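Local coordinates for transcriptional regulator KdgR (Pseudomonas aeruginosa, PDB 5Y6I), which probably binds DNA as an IclR-family transcription factor, joining an N-terminal helix-turn-helix domain to a GAF-like C-terminal domain, at residues A[92-97]-A[112-117]; A[211-216]-A[226-231]; A[62-67]-A[77-82]; A[27-32]-A[39-44]; A[155-160]-A[191-196]. All blocks are in the same frame, centred on the assembly; numbering follows the deposited sequence.

Contact 1. Residues A[92-97]-A[112-117]; sequences DVLKSA and CFLAVW
Leu94 and Val116 meet at about a right angle, methyl against methyl, where the first turn of helix 93-108 lies over strand 111-118 in the GAF-like C-terminal domain. The tip carbon Leu94 CD1 sits 4.0 Å from Val116 CG1, and the same methyl is 4.1 Å from Leu114 CD2, so this one Leu94 methyl faces two strand residues. Against Leu114 the Leu94 side chain runs at a slant. Leu114 has CG anti to its backbone N (chi1 -165°), and its CD2 branch also meets Ala97 CB, at 3.8 Å, one helical turn after Val93. Val93 joins more loosely, with CG1 4.4 Å from Val116 CG1. No hydrogen bond crosses; the two short axes run nearly antiparallel (164°) and 10.4 Å apart, and apolar branches bridge them. Val93 also touches Ala224, so the helix reaches strand 223-232 as well, while Leu114 touches Ala225 from the neighbouring strand. Asp92 holds the N-cap of this helix, its two carboxylate oxygens taking weak bonds from Leu94 N and Lys95 N. Its carbonyl oxygen, Asp92 O, accepts from both Ser96 N and Ser96 OG, the hydroxyl oxygen lying 3.1 Å away and 53° out of the carbonyl plane.

Contact 2. Residues A[211-216]-A[226-231]; sequences ALSAPV and VLTVVG
Val226 has CG1 anti to its backbone N (chi1 -178°), and this branch reaches across to Ser213, where CG1 lies 3.9 Å from Ser213 CB. Thr228 carries OG1 between its own N and carbonyl carbon, which turns the hydroxyl to Phe113 O on the neighbouring strand 111-118, while Ser213 OG bonds to Ser150 OG of helix 150-158. Both hydroxyls of this non-hydrogen-bonded pair thus find partners outside the hairpin formed by strands 209-217 and 223-232, part of the antiparallel sheet of the GAF-like domain. The backbones are tied by two pairs of bonds. Between Ala214 and Leu227 they are straight: Ala214 N reaches Leu227 O at 2.9 Å with 166° at the hydrogen, and Leu227 N returns to Ala214 O at 2.8 Å. Leu212 N to Val229 O is more bent, 134° over 2.7 Å. On the face with Leu212, Ala214, Leu227 and Val229, Leu212 CB comes 4.4 Å from Val229 CB; Val229 packs on Leu104 of helix 93-108 and Leu212 on Leu248 of helix 244-258. The other face, with Ala211, Ser213, Val226 and Thr228, lies against helix 150-158. Peptide groups thus join the strands; the Leu212, Leu227 and Val229 face is apolar, whereas the other mixes apolar packing, Val226 on Phe155, with buried hydroxyls bonded to Ser150 and Phe113.

Contact 3. Residues A[62-67]-A[77-82]; sequences SGFAVQ and GREALR
Gly63 and Phe64 offer their carbonyl oxygens to the start of helix 78-88, and these make the two hydrogen bonds of the contact. Gly77 N donates to Phe64 O at 2.9 Å; the N-H points nearly straight at the oxygen, yet the nitrogen stands 65° out of the carbonyl plane. Glu79 N donates to Gly63 O at 3.2 Å, also from above the plane, and Gly77 CA adds a CH...O contact to that same oxygen. Gly77, the N-cap residue, has no side chain to hold the chains apart, and its CA comes 3.9 Å from Ala65 CA.

The apolar part centres on the Phe64 ring. Glu79 CB lies over the middle of one face, 3.6 Å from the ring centroid and only 13° off the normal, a CH-pi contact; Ala80 CB is more distant, 4.5 Å from Phe64 CD2. Phe64 also touches Leu26 of helix 18-31 and Thr23 of the second subunit.

Charge plays a lesser role. The bend of Glu79 at chi2 (-43°) turns CD back; within the helix itself, Glu79 OE2 lies over the face of the Arg82 guanidinium, 3.7 Å from Arg82 NE, a long salt bridge with no N-H aimed at it.

The contact joins the turn that leads from helix 49-61 into the wing of the winged helix-turn-helix domain to the helix that follows the wing. Gly63 closes helix 49-61 in a Schellman motif, and its carbonyl then receives an N-H from the first turn of helix 78-88. Such an acceptor at the positive end of a helix dipole should be electrostatically favourable.

Contact 4. Residues A[27-32]-A[39-44]; sequences KALAEL and SRLAEH
His44 reaches over to Ala28, Glu31 and Leu32, and its atoms can be followed outward from CB. CB starts the path, 4.1 Å from Leu32 CD1. Further out, the other Leu32 methyl, CD2, stands over the centre of the imidazole, 4.1 Å from the ring centroid, a CH-pi contact made as the two side chains run by one another in opposite senses. At the ring edge His44 CD2 meets Ala28 CB at 3.9 Å, in the plane. The tip, His44 NE2, donates to Glu31 OE2 at 3.2 Å with 146° at the hydrogen; the carboxylate is turned 72° from the ring and is met from above its plane. This polar bond lies at the exposed side of the contact. It spans helices 18-31 and 38-45 of the N-terminal winged helix-turn-helix domain, where helix 38-45 is followed by helix 49-61. The two short helical segments are inclined at 119°. Inward, Leu32 CD1 touches Leu41 CD1 at 3.7 Å. Leu41 CD2 lies 4.1 Å from Leu29 CD1, and Leu41 also packs on Val52 and Leu56 of helix 49-61. Leu29 carries on to Tyr74 and Leu76 of the wing. On the outer side the bent Arg40 chain brings its guanidinium over Leu32, whose CD2 lies above one face, toward the rim, 4.1 Å from Arg40 NH2.

Contact 5. Residues A[155-160]-A[191-196]; sequences FAAFLP and EGIRAR
Arg194 and Ala157 make the one hydrogen bond of the contact: Arg194 NE donates to Ala157 O at 3.1 Å, almost straight at 170°. The oxygen lies in the guanidinium plane, at its edge. Beside it, Ala157 CB abuts the branch point of Ile193, 3.6 Å from Ile193 CB, and also meets Ile193 CG2. Phe158 adds its ring: CZ comes 3.9 Å from Arg194 CA, and Arg194 CG sits over one face, offset toward the rim. At the same end of the ring, Phe158 CE1 is 4.2 Å from Ile193 CG2.

The next layer sets these groups. Arg194 has CG anti to its carbonyl carbon (chi1 -53°), and from CG the chain runs extended to NE, which brings the N-H to the carbonyl; the guanidinium then has Glu191 N over one face. Phe158 also touches Val223 of strand 223-232, while Phe155, a turn earlier, packs on Val226 and meets the Trp117 ring. Arg196 at the end of helix 183-196 forms a salt bridge with Glu240.

Within the GAF-like domain the contact thus joins the end of helix 150-158, which lies on the sheet, to the last turn of helix 183-196. Ala157 O belongs to the final turn of its helix, where carbonyls tend to lack the usual partner further along the chain. An arginine N-H there supplies one, and its positive charge would suit the negative end of a helix dipole.

In the fold
From the N terminus, contact 4 comes first, closing the short turn between helices 18-31 and 38-45. Contact 3 then closes the loop through the wing strands and leads into helix 78-88; the two touch through Leu29 and Ala65, and both also reach the second subunit. Contact 1, some 32 Å from contact 3 between centres, closes the helix-to-strand connection, bringing the start of helix 93-108 back onto strand 111-118. Contact 5 closes a longer excursion of helices, and contact 2 closes the hairpin of strands 209-217 and 223-232. All five lie in series, with no nesting or crossing. Contacts 1 and 2 share the sheet through neighbouring strands, and Phe155 of contact 5 packs on both.

Contact 1. Residues A[92-97]-A[112-117]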
# COMPACT_ATOMS: atom_id res chain seq x y z
N ASP A 92 3.81 6.29 4.26
CA ASP A 92 3.77 7.74 4.05
C ASP A 92 5.12 8.16 3.47
O ASP A 92 6.10 8.30 4.21
CB ASP A 92 3.48 8.49 5.34
CG ASP A 92 3.49 9.99 5.14
OD1 ASP A 92 3.08 10.43 4.06
OD2 ASP A 92 3.92 10.73 6.06
N VAL A 93 5.16 8.36 2.16
CA VAL A 93 6.41 8.75 1.53
C VAL A 93 6.90 10.08 2.09
O VAL A 93 8.10 10.36 2.05
CB VAL A 93 6.25 8.81 0.00
CG1 VAL A 93 5.42 10.02 -0.40
CG2 VAL A 93 7.61 8.80 -0.69
N LEU A 94 6.02 10.91 2.63
CA LEU A 94 6.49 12.17 3.18
C LEU A 94 7.28 11.94 4.46
O LEU A 94 8.29 12.62 4.69
CB LEU A 94 5.32 13.12 3.43
CG LEU A 94 5.14 14.14 2.30
CD1 LEU A 94 4.97 13.46 0.94
CD2 LEU A 94 4.01 15.13 2.58
N LYS A 95 6.85 10.98 5.28
CA LYS A 95 7.61 10.57 6.45
C LYS A 95 8.92 9.91 6.04
O LYS A 95 10.01 10.38 6.40
CB LYS A 95 6.77 9.63 7.32
CG LYS A 95 7.49 9.05 8.56
CD LYS A 95 7.87 7.57 8.39
CE LYS A 95 9.10 7.21 9.23
NZ LYS A 95 9.72 5.89 8.88
N SER A 96 8.84 8.82 5.26
CA SER A 96 10.03 8.01 5.00
C SER A 96 11.11 8.80 4.24
O SER A 96 12.29 8.47 4.34
CB SER A 96 9.68 6.75 4.20
OG SER A 96 8.40 6.23 4.54
N ALA A 97 10.72 9.80 3.46
CA ALA A 97 11.68 10.49 2.60
C ALA A 97 12.41 11.63 3.30
O ALA A 97 13.51 12.00 2.86
CB ALA A 97 10.98 11.04 1.36
N CYS A 112 17.63 19.58 -3.38
CA CYS A 112 16.82 18.41 -3.68
C CYS A 112 15.40 18.66 -3.21
O CYS A 112 15.18 19.34 -2.20
CB CYS A 112 17.36 17.14 -3.00
SG CYS A 112 19.14 16.89 -3.21
N PHE A 113 14.42 18.12 -3.95
CA PHE A 113 13.02 18.31 -3.59
C PHE A 113 12.22 17.02 -3.82
O PHE A 113 12.62 16.13 -4.58
CB PHE A 113 12.38 19.49 -4.34
CG PHE A 113 12.44 19.40 -5.86
CD1 PHE A 113 11.33 19.00 -6.60
CD2 PHE A 113 13.56 19.84 -6.56
CE1 PHE A 113 11.38 18.97 -8.01
CE2 PHE A 113 13.62 19.82 -7.95
CZ PHE A 113 12.53 19.39 -8.68
N LEU A 114 11.10 16.93 -3.11
CA LEU A 114 10.17 15.82 -3.26
C LEU A 114 8.86 16.37 -3.83
O LEU A 114 8.34 17.38 -3.35
CB LEU A 114 9.91 15.11 -1.93
CG LEU A 114 9.24 13.73 -2.02
CD1 LEU A 114 10.21 12.68 -2.53
CD2 LEU A 114 8.71 13.33 -0.65
N ALA A 115 8.36 15.70 -4.87
CA ALA A 115 7.08 16.04 -5.47
C ALA A 115 6.20 14.80 -5.47
O ALA A 115 6.68 13.67 -5.60
CB ALA A 115 7.25 16.55 -6.89
N VAL A 116 4.89 15.04 -5.31
CA VAL A 116 3.87 14.01 -5.45
C VAL A 116 2.88 14.46 -6.52
O VAL A 116 2.91 15.60 -6.98
CB VAL A 116 3.13 13.74 -4.13
CG1 VAL A 116 4.14 13.39 -2.99
CG2 VAL A 116 2.26 14.96 -3.77
N TRP A 117 1.99 13.55 -6.90
CA TRP A 117 1.05 13.79 -7.99
C TRP A 117 -0.28 14.27 -7.43
O TRP A 117 -0.95 13.56 -6.67
CB TRP A 117 0.87 12.52 -8.83
CG TRP A 117 -0.02 12.67 -10.01
CD1 TRP A 117 -1.33 12.27 -10.12
CD2 TRP A 117 0.31 13.31 -11.24
NE1 TRP A 117 -1.82 12.58 -11.36
CE2 TRP A 117 -0.84 13.22 -12.08
CE3 TRP A 117 1.46 13.91 -11.75
CZ2 TRP A 117 -0.86 13.73 -13.37
CZ3 TRP A 117 1.44 14.42 -13.04
CH2 TRP A 117 0.29 14.33 -13.83

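Contact 2. Residues A[211-216]-A[226-231]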
# COMPACT_ATOMS: atom_id res chain seq x y z
N ALA A 211 18.28 19.82 -13.89
CA ALA A 211 17.63 18.99 -12.89
C ALA A 211 17.90 17.52 -13.16
O ALA A 211 18.40 17.13 -14.22
CB ALA A 211 16.12 19.25 -12.85
N LEU A 212 17.59 16.71 -12.16
CA LEU A 212 17.74 15.27 -12.23
C LEU A 212 16.64 14.69 -11.37
O LEU A 212 16.36 15.23 -10.29
CB LEU A 212 19.11 14.83 -11.74
CG LEU A 212 19.60 13.42 -12.09
CD1 LEU A 212 20.06 13.40 -13.53
CD2 LEU A 212 20.71 12.99 -11.14
N SER A 213 16.00 13.62 -11.85
CA SER A 213 14.78 13.12 -11.24
C SER A 213 14.72 11.60 -11.29
O SER A 213 15.02 11.00 -12.33
CB SER A 213 13.55 13.67 -11.96
OG SER A 213 13.58 15.07 -11.99
N ALA A 214 14.26 11.01 -10.19
CA ALA A 214 14.03 9.58 -10.06
C ALA A 214 12.75 9.36 -9.28
O ALA A 214 12.35 10.20 -8.46
CB ALA A 214 15.19 8.88 -9.34
N PRO A 215 12.07 8.24 -9.53
CA PRO A 215 10.81 7.96 -8.85
C PRO A 215 10.97 7.14 -7.58
O PRO A 215 11.91 6.35 -7.43
CB PRO A 215 10.03 7.16 -9.89
CG PRO A 215 11.11 6.40 -10.64
CD PRO A 215 12.29 7.36 -10.69
N VAL A 216 10.00 7.32 -6.68
CA VAL A 216 9.90 6.60 -5.41
C VAL A 216 8.61 5.77 -5.40
O VAL A 216 7.53 6.30 -5.68
CB VAL A 216 9.94 7.56 -4.21
CG1 VAL A 216 9.87 6.79 -2.91
CG2 VAL A 216 11.20 8.48 -4.29
N VAL A 226 8.36 11.70 -6.62
CA VAL A 226 9.55 11.86 -7.43
C VAL A 226 10.53 12.71 -6.64
O VAL A 226 10.13 13.71 -6.02
CB VAL A 226 9.25 12.50 -8.80
CG1 VAL A 226 10.53 12.62 -9.66
CG2 VAL A 226 8.20 11.69 -9.53
N LEU A 227 11.79 12.30 -6.62
CA LEU A 227 12.83 13.01 -5.90
C LEU A 227 13.83 13.52 -6.93
O LEU A 227 14.13 12.83 -7.91
CB LEU A 227 13.52 12.09 -4.87
CG LEU A 227 14.14 12.80 -3.67
CD1 LEU A 227 14.27 11.81 -2.51
CD2 LEU A 227 15.50 13.42 -3.99
N THR A 228 14.36 14.71 -6.69
CA THR A 228 14.87 15.53 -7.78
C THR A 228 15.96 16.46 -7.29
O THR A 228 15.78 17.13 -6.27
CB THR A 228 13.74 16.35 -8.35
OG1 THR A 228 12.94 16.75 -7.24
CG2 THR A 228 12.87 15.56 -9.25
N VAL A 229 17.06 16.53 -8.03
CA VAL A 229 18.19 17.39 -7.72
C VAL A 229 18.26 18.49 -8.78
O VAL A 229 17.96 18.26 -9.96
CB VAL A 229 19.50 16.59 -7.68
CG1 VAL A 229 20.71 17.52 -7.48
CG2 VAL A 229 19.44 15.53 -6.57
N VAL A 230 18.67 19.69 -8.37
CA VAL A 230 18.55 20.82 -9.27
C VAL A 230 19.61 21.87 -8.93
O VAL A 230 20.04 22.00 -7.78
CB VAL A 230 17.10 21.37 -9.21
CG1 VAL A 230 16.77 21.83 -7.81
CG2 VAL A 230 16.86 22.46 -10.24
N GLY A 231 20.06 22.60 -9.97
CA GLY A 231 21.16 23.52 -9.86
C GLY A 231 21.68 23.97 -11.21
O GLY A 231 21.71 23.20 -12.18

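Contact 3. Residues A[62-67]-A[77-82]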
# COMPACT_ATOMS: atom_id res chain seq x y z
N SER A 62 -0.60 -18.36 17.92
CA SER A 62 -0.80 -16.92 17.91
C SER A 62 -1.58 -16.42 16.69
O SER A 62 -1.80 -15.20 16.58
CB SER A 62 0.56 -16.22 18.00
OG SER A 62 1.39 -16.64 16.94
N GLY A 63 -2.00 -17.31 15.79
CA GLY A 63 -2.70 -16.91 14.59
C GLY A 63 -1.82 -16.35 13.50
O GLY A 63 -2.32 -16.04 12.42
N PHE A 64 -0.52 -16.19 13.76
CA PHE A 64 0.39 -15.63 12.77
C PHE A 64 0.70 -16.60 11.65
O PHE A 64 1.22 -16.17 10.61
CB PHE A 64 1.68 -15.13 13.46
CG PHE A 64 1.57 -13.72 13.99
CD1 PHE A 64 1.08 -13.47 15.25
CD2 PHE A 64 1.94 -12.64 13.22
CE1 PHE A 64 0.97 -12.19 15.73
CE2 PHE A 64 1.82 -11.35 13.70
CZ PHE A 64 1.34 -11.13 14.96
N ALA A 65 0.36 -17.88 11.82
CA ALA A 65 0.54 -18.87 10.77
C ALA A 65 -0.59 -19.89 10.85
O ALA A 65 -1.27 -20.02 11.88
CB ALA A 65 1.90 -19.55 10.87
N VAL A 66 -0.81 -20.60 9.74
CA VAL A 66 -1.79 -21.68 9.68
C VAL A 66 -1.18 -22.84 8.90
O VAL A 66 -0.21 -22.68 8.16
CB VAL A 66 -3.13 -21.24 9.04
CG1 VAL A 66 -3.92 -20.37 10.00
CG2 VAL A 66 -2.89 -20.48 7.72
N GLN A 67 -1.78 -24.01 9.07
CA GLN A 67 -1.41 -25.21 8.35
C GLN A 67 -2.66 -25.69 7.63
O GLN A 67 -3.72 -25.83 8.26
CB GLN A 67 -0.85 -26.28 9.32
CG GLN A 67 -0.19 -27.46 8.63
CD GLN A 67 0.49 -28.45 9.59
OE1 GLN A 67 1.34 -29.24 9.18
NE2 GLN A 67 0.10 -28.41 10.86
N GLY A 77 -0.97 -16.68 8.82
CA GLY A 77 -2.27 -16.58 9.44
C GLY A 77 -2.89 -15.20 9.28
O GLY A 77 -2.30 -14.27 8.72
N ARG A 78 -4.11 -15.09 9.79
CA ARG A 78 -4.82 -13.81 9.76
C ARG A 78 -4.13 -12.76 10.62
O ARG A 78 -4.22 -11.56 10.32
CB ARG A 78 -6.26 -13.99 10.22
CG ARG A 78 -7.22 -14.40 9.13
CD ARG A 78 -7.19 -13.46 7.94
NE ARG A 78 -7.66 -14.16 6.74
CZ ARG A 78 -6.88 -14.90 5.96
NH1 ARG A 78 -7.39 -15.51 4.90
NH2 ARG A 78 -5.59 -15.03 6.24
N GLU A 79 -3.45 -13.17 11.70
CA GLU A 79 -2.65 -12.20 12.44
C GLU A 79 -1.54 -11.62 11.57
O GLU A 79 -1.22 -10.43 11.67
CB GLU A 79 -2.06 -12.84 13.69
CG GLU A 79 -3.01 -12.82 14.86
CD GLU A 79 -3.70 -11.49 14.98
OE1 GLU A 79 -3.02 -10.44 14.87
OE2 GLU A 79 -4.93 -11.49 15.17
N ALA A 80 -0.94 -12.44 10.72
CA ALA A 80 0.04 -11.92 9.77
C ALA A 80 -0.61 -10.88 8.86
O ALA A 80 -0.02 -9.83 8.58
CB ALA A 80 0.64 -13.06 8.96
N LEU A 81 -1.82 -11.16 8.39
CA LEU A 81 -2.50 -10.23 7.50
C LEU A 81 -2.84 -8.92 8.21
O LEU A 81 -2.70 -7.84 7.64
CB LEU A 81 -3.76 -10.89 6.93
CG LEU A 81 -4.73 -10.00 6.14
CD1 LEU A 81 -4.02 -9.35 4.98
CD2 LEU A 81 -5.94 -10.80 5.66
N ARG A 82 -3.31 -9.00 9.46
CA ARG A 82 -3.83 -7.79 10.09
C ARG A 82 -2.71 -6.82 10.45
O ARG A 82 -2.87 -5.59 10.31
CB ARG A 82 -4.65 -8.15 11.31
CG ARG A 82 -5.99 -8.77 10.92
CD ARG A 82 -6.77 -9.32 12.10
NE ARG A 82 -6.82 -10.78 12.09
CZ ARG A 82 -7.66 -11.48 12.84
NH1 ARG A 82 -7.65 -12.81 12.79
NH2 ARG A 82 -8.50 -10.85 13.65

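Contact 4. Residues A[27-32]-A[39-44]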
# COMPACT_ATOMS: atom_id res chain seq x y z
N LYS A 27 9.11 -14.08 8.88
CA LYS A 27 9.61 -13.38 7.71
C LYS A 27 9.90 -14.34 6.58
O LYS A 27 9.72 -14.01 5.40
CB LYS A 27 10.86 -12.57 8.09
CG LYS A 27 11.55 -11.90 6.91
CD LYS A 27 13.00 -11.56 7.22
CE LYS A 27 13.11 -10.40 8.20
NZ LYS A 27 14.50 -9.86 8.31
N ALA A 28 10.37 -15.54 6.89
CA ALA A 28 10.66 -16.47 5.82
C ALA A 28 9.43 -17.22 5.34
O ALA A 28 9.42 -17.69 4.20
CB ALA A 28 11.70 -17.48 6.26
N LEU A 29 8.41 -17.36 6.19
CA LEU A 29 7.14 -17.90 5.74
C LEU A 29 6.52 -16.98 4.69
O LEU A 29 6.10 -17.44 3.62
CB LEU A 29 6.22 -18.11 6.95
CG LEU A 29 4.90 -18.88 6.89
CD1 LEU A 29 5.13 -20.38 6.77
CD2 LEU A 29 4.05 -18.57 8.12
N ALA A 30 6.50 -15.67 4.96
CA ALA A 30 6.00 -14.70 3.99
C ALA A 30 6.79 -14.77 2.68
O ALA A 30 6.22 -14.67 1.59
CB ALA A 30 6.08 -13.30 4.57
N GLU A 31 8.09 -14.89 2.81
CA GLU A 31 8.97 -14.99 1.67
C GLU A 31 8.69 -16.24 0.87
O GLU A 31 8.95 -16.28 -0.31
CB GLU A 31 10.42 -15.00 2.12
CG GLU A 31 11.08 -13.65 2.14
CD GLU A 31 12.52 -13.70 2.58
OE1 GLU A 31 12.81 -13.23 3.68
OE2 GLU A 31 13.37 -14.19 1.81
N LEU A 32 8.13 -17.25 1.50
CA LEU A 32 7.87 -18.49 0.81
C LEU A 32 6.49 -18.57 0.21
O LEU A 32 5.71 -19.43 0.54
CB LEU A 32 8.21 -19.71 1.65
CG LEU A 32 9.71 -19.94 1.84
CD1 LEU A 32 9.99 -21.06 2.81
CD2 LEU A 32 10.44 -20.22 0.55
N SER A 39 10.77 -28.58 5.55
CA SER A 39 12.15 -28.64 5.06
C SER A 39 12.51 -27.43 4.21
O SER A 39 13.65 -26.95 4.26
CB SER A 39 12.35 -29.91 4.25
OG SER A 39 13.73 -30.19 4.13
N ARG A 40 11.57 -26.95 3.38
CA ARG A 40 11.83 -25.75 2.60
C ARG A 40 11.93 -24.53 3.50
O ARG A 40 12.75 -23.65 3.25
CB ARG A 40 10.74 -25.56 1.54
CG ARG A 40 11.05 -26.22 0.20
CD ARG A 40 12.19 -25.50 -0.52
NE ARG A 40 11.67 -24.46 -1.41
CZ ARG A 40 12.36 -23.39 -1.79
NH1 ARG A 40 13.60 -23.20 -1.36
NH2 ARG A 40 11.80 -22.50 -2.60
N LEU A 41 11.14 -24.52 4.58
CA LEU A 41 11.16 -23.42 5.55
C LEU A 41 12.49 -23.36 6.30
O LEU A 41 13.13 -22.30 6.36
CB LEU A 41 10.02 -23.60 6.54
CG LEU A 41 9.61 -22.41 7.39
CD1 LEU A 41 9.54 -21.15 6.53
CD2 LEU A 41 8.27 -22.67 8.04
N ALA A 42 12.89 -24.47 6.93
CA ALA A 42 14.11 -24.47 7.71
C ALA A 42 15.33 -24.22 6.84
O ALA A 42 16.32 -23.63 7.29
CB ALA A 42 14.24 -25.79 8.47
N GLU A 43 15.28 -24.66 5.57
CA GLU A 43 16.38 -24.38 4.65
C GLU A 43 16.44 -22.89 4.30
O GLU A 43 17.52 -22.36 4.04
CB GLU A 43 16.21 -25.23 3.40
CG GLU A 43 17.19 -24.92 2.27
CD GLU A 43 17.12 -25.96 1.16
OE1 GLU A 43 17.73 -27.04 1.33
OE2 GLU A 43 16.45 -25.70 0.13
N HIS A 44 15.30 -22.21 4.31
CA HIS A 44 15.31 -20.78 4.02
C HIS A 44 15.95 -20.00 5.17
O HIS A 44 16.95 -19.30 4.97
CB HIS A 44 13.89 -20.28 3.75
CG HIS A 44 13.83 -19.19 2.73
ND1 HIS A 44 14.38 -19.31 1.47
CD2 HIS A 44 13.31 -17.94 2.79
CE1 HIS A 44 14.19 -18.19 0.80
NE2 HIS A 44 13.53 -17.35 1.58

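Contact 5. Residues A[155-160]-A[191-196]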
# COMPACT_ATOMS: atom_id res chain seq x y z
N PHE A 155 7.08 11.33 -13.77
CA PHE A 155 5.65 11.05 -13.60
C PHE A 155 5.05 10.48 -14.89
O PHE A 155 4.52 9.36 -14.91
CB PHE A 155 4.92 12.33 -13.16
CG PHE A 155 5.03 12.62 -11.66
CD1 PHE A 155 4.68 11.67 -10.71
CD2 PHE A 155 5.47 13.86 -11.20
CE1 PHE A 155 4.76 11.94 -9.35
CE2 PHE A 155 5.57 14.13 -9.82
CZ PHE A 155 5.21 13.17 -8.90
N ALA A 156 5.14 11.22 -16.00
CA ALA A 156 4.60 10.71 -17.26
C ALA A 156 5.19 9.35 -17.61
O ALA A 156 4.52 8.52 -18.24
CB ALA A 156 4.87 11.69 -18.40
N ALA A 157 6.45 9.12 -17.25
CA ALA A 157 7.06 7.85 -17.61
C ALA A 157 6.43 6.69 -16.84
O ALA A 157 6.31 5.59 -17.39
CB ALA A 157 8.57 7.90 -17.36
N PHE A 158 6.01 6.93 -15.60
CA PHE A 158 5.64 5.84 -14.72
C PHE A 158 4.16 5.76 -14.37
O PHE A 158 3.68 4.67 -14.06
CB PHE A 158 6.47 5.91 -13.44
CG PHE A 158 7.91 5.54 -13.65
CD1 PHE A 158 8.83 6.50 -14.05
CD2 PHE A 158 8.32 4.23 -13.52
CE1 PHE A 158 10.15 6.15 -14.27
CE2 PHE A 158 9.65 3.88 -13.75
CZ PHE A 158 10.56 4.85 -14.13
N LEU A 159 3.41 6.85 -14.42
CA LEU A 159 1.98 6.76 -14.13
C LEU A 159 1.21 6.28 -15.34
O LEU A 159 1.67 6.38 -16.48
CB LEU A 159 1.43 8.11 -13.69
CG LEU A 159 2.04 8.58 -12.39
CD1 LEU A 159 2.28 10.03 -12.56
CD2 LEU A 159 1.16 8.17 -11.17
N PRO A 160 -0.00 5.76 -15.11
CA PRO A 160 -0.86 5.42 -16.24
C PRO A 160 -1.07 6.60 -17.19
O PRO A 160 -1.03 7.76 -16.80
CB PRO A 160 -2.17 5.00 -15.56
CG PRO A 160 -1.79 4.55 -14.26
CD PRO A 160 -0.69 5.46 -13.84
N GLU A 191 9.71 5.39 -22.74
CA GLU A 191 10.33 4.08 -22.63
C GLU A 191 11.78 4.20 -22.18
O GLU A 191 12.30 3.30 -21.51
CB GLU A 191 10.20 3.36 -23.98
CG GLU A 191 11.01 2.09 -24.16
CD GLU A 191 10.74 1.46 -25.51
OE1 GLU A 191 11.16 0.31 -25.77
OE2 GLU A 191 10.08 2.14 -26.32
N GLY A 192 12.44 5.30 -22.51
CA GLY A 192 13.80 5.49 -22.06
C GLY A 192 13.88 5.75 -20.57
O GLY A 192 14.70 5.16 -19.87
N ILE A 193 13.00 6.62 -20.06
CA ILE A 193 13.06 6.98 -18.65
C ILE A 193 12.83 5.75 -17.76
O ILE A 193 13.34 5.69 -16.64
CB ILE A 193 12.04 8.11 -18.38
CG1 ILE A 193 12.23 9.25 -19.38
CG2 ILE A 193 12.21 8.67 -16.99
CD1 ILE A 193 11.21 10.36 -19.23
N ARG A 194 12.08 4.74 -18.25
CA ARG A 194 11.93 3.51 -17.47
C ARG A 194 13.13 2.59 -17.59
O ARG A 194 13.64 2.08 -16.59
CB ARG A 194 10.70 2.73 -17.90
CG ARG A 194 9.43 3.46 -17.94
CD ARG A 194 8.54 2.69 -18.93
NE ARG A 194 7.46 3.55 -19.36
CZ ARG A 194 6.83 3.42 -20.51
NH1 ARG A 194 7.19 2.46 -21.36
NH2 ARG A 194 5.86 4.25 -20.81
N ALA A 195 13.56 2.31 -18.83
CA ALA A 195 14.76 1.52 -19.02
C ALA A 195 15.89 2.00 -18.11
O ALA A 195 16.66 1.18 -17.60
CB ALA A 195 15.19 1.57 -20.49
N ARG A 196 15.95 3.32 -17.85
CA ARG A 196 17.05 3.96 -17.14
C ARG A 196 16.73 4.32 -15.70
O ARG A 196 17.65 4.48 -14.90
CB ARG A 196 17.49 5.24 -17.88
CG ARG A 196 17.99 5.01 -19.28
CD ARG A 196 18.49 6.30 -19.94
NE ARG A 196 17.58 6.81 -20.96
CZ ARG A 196 16.88 7.94 -20.85
NH1 ARG A 196 16.97 8.70 -19.76
NH2 ARG A 196 16.08 8.31 -21.84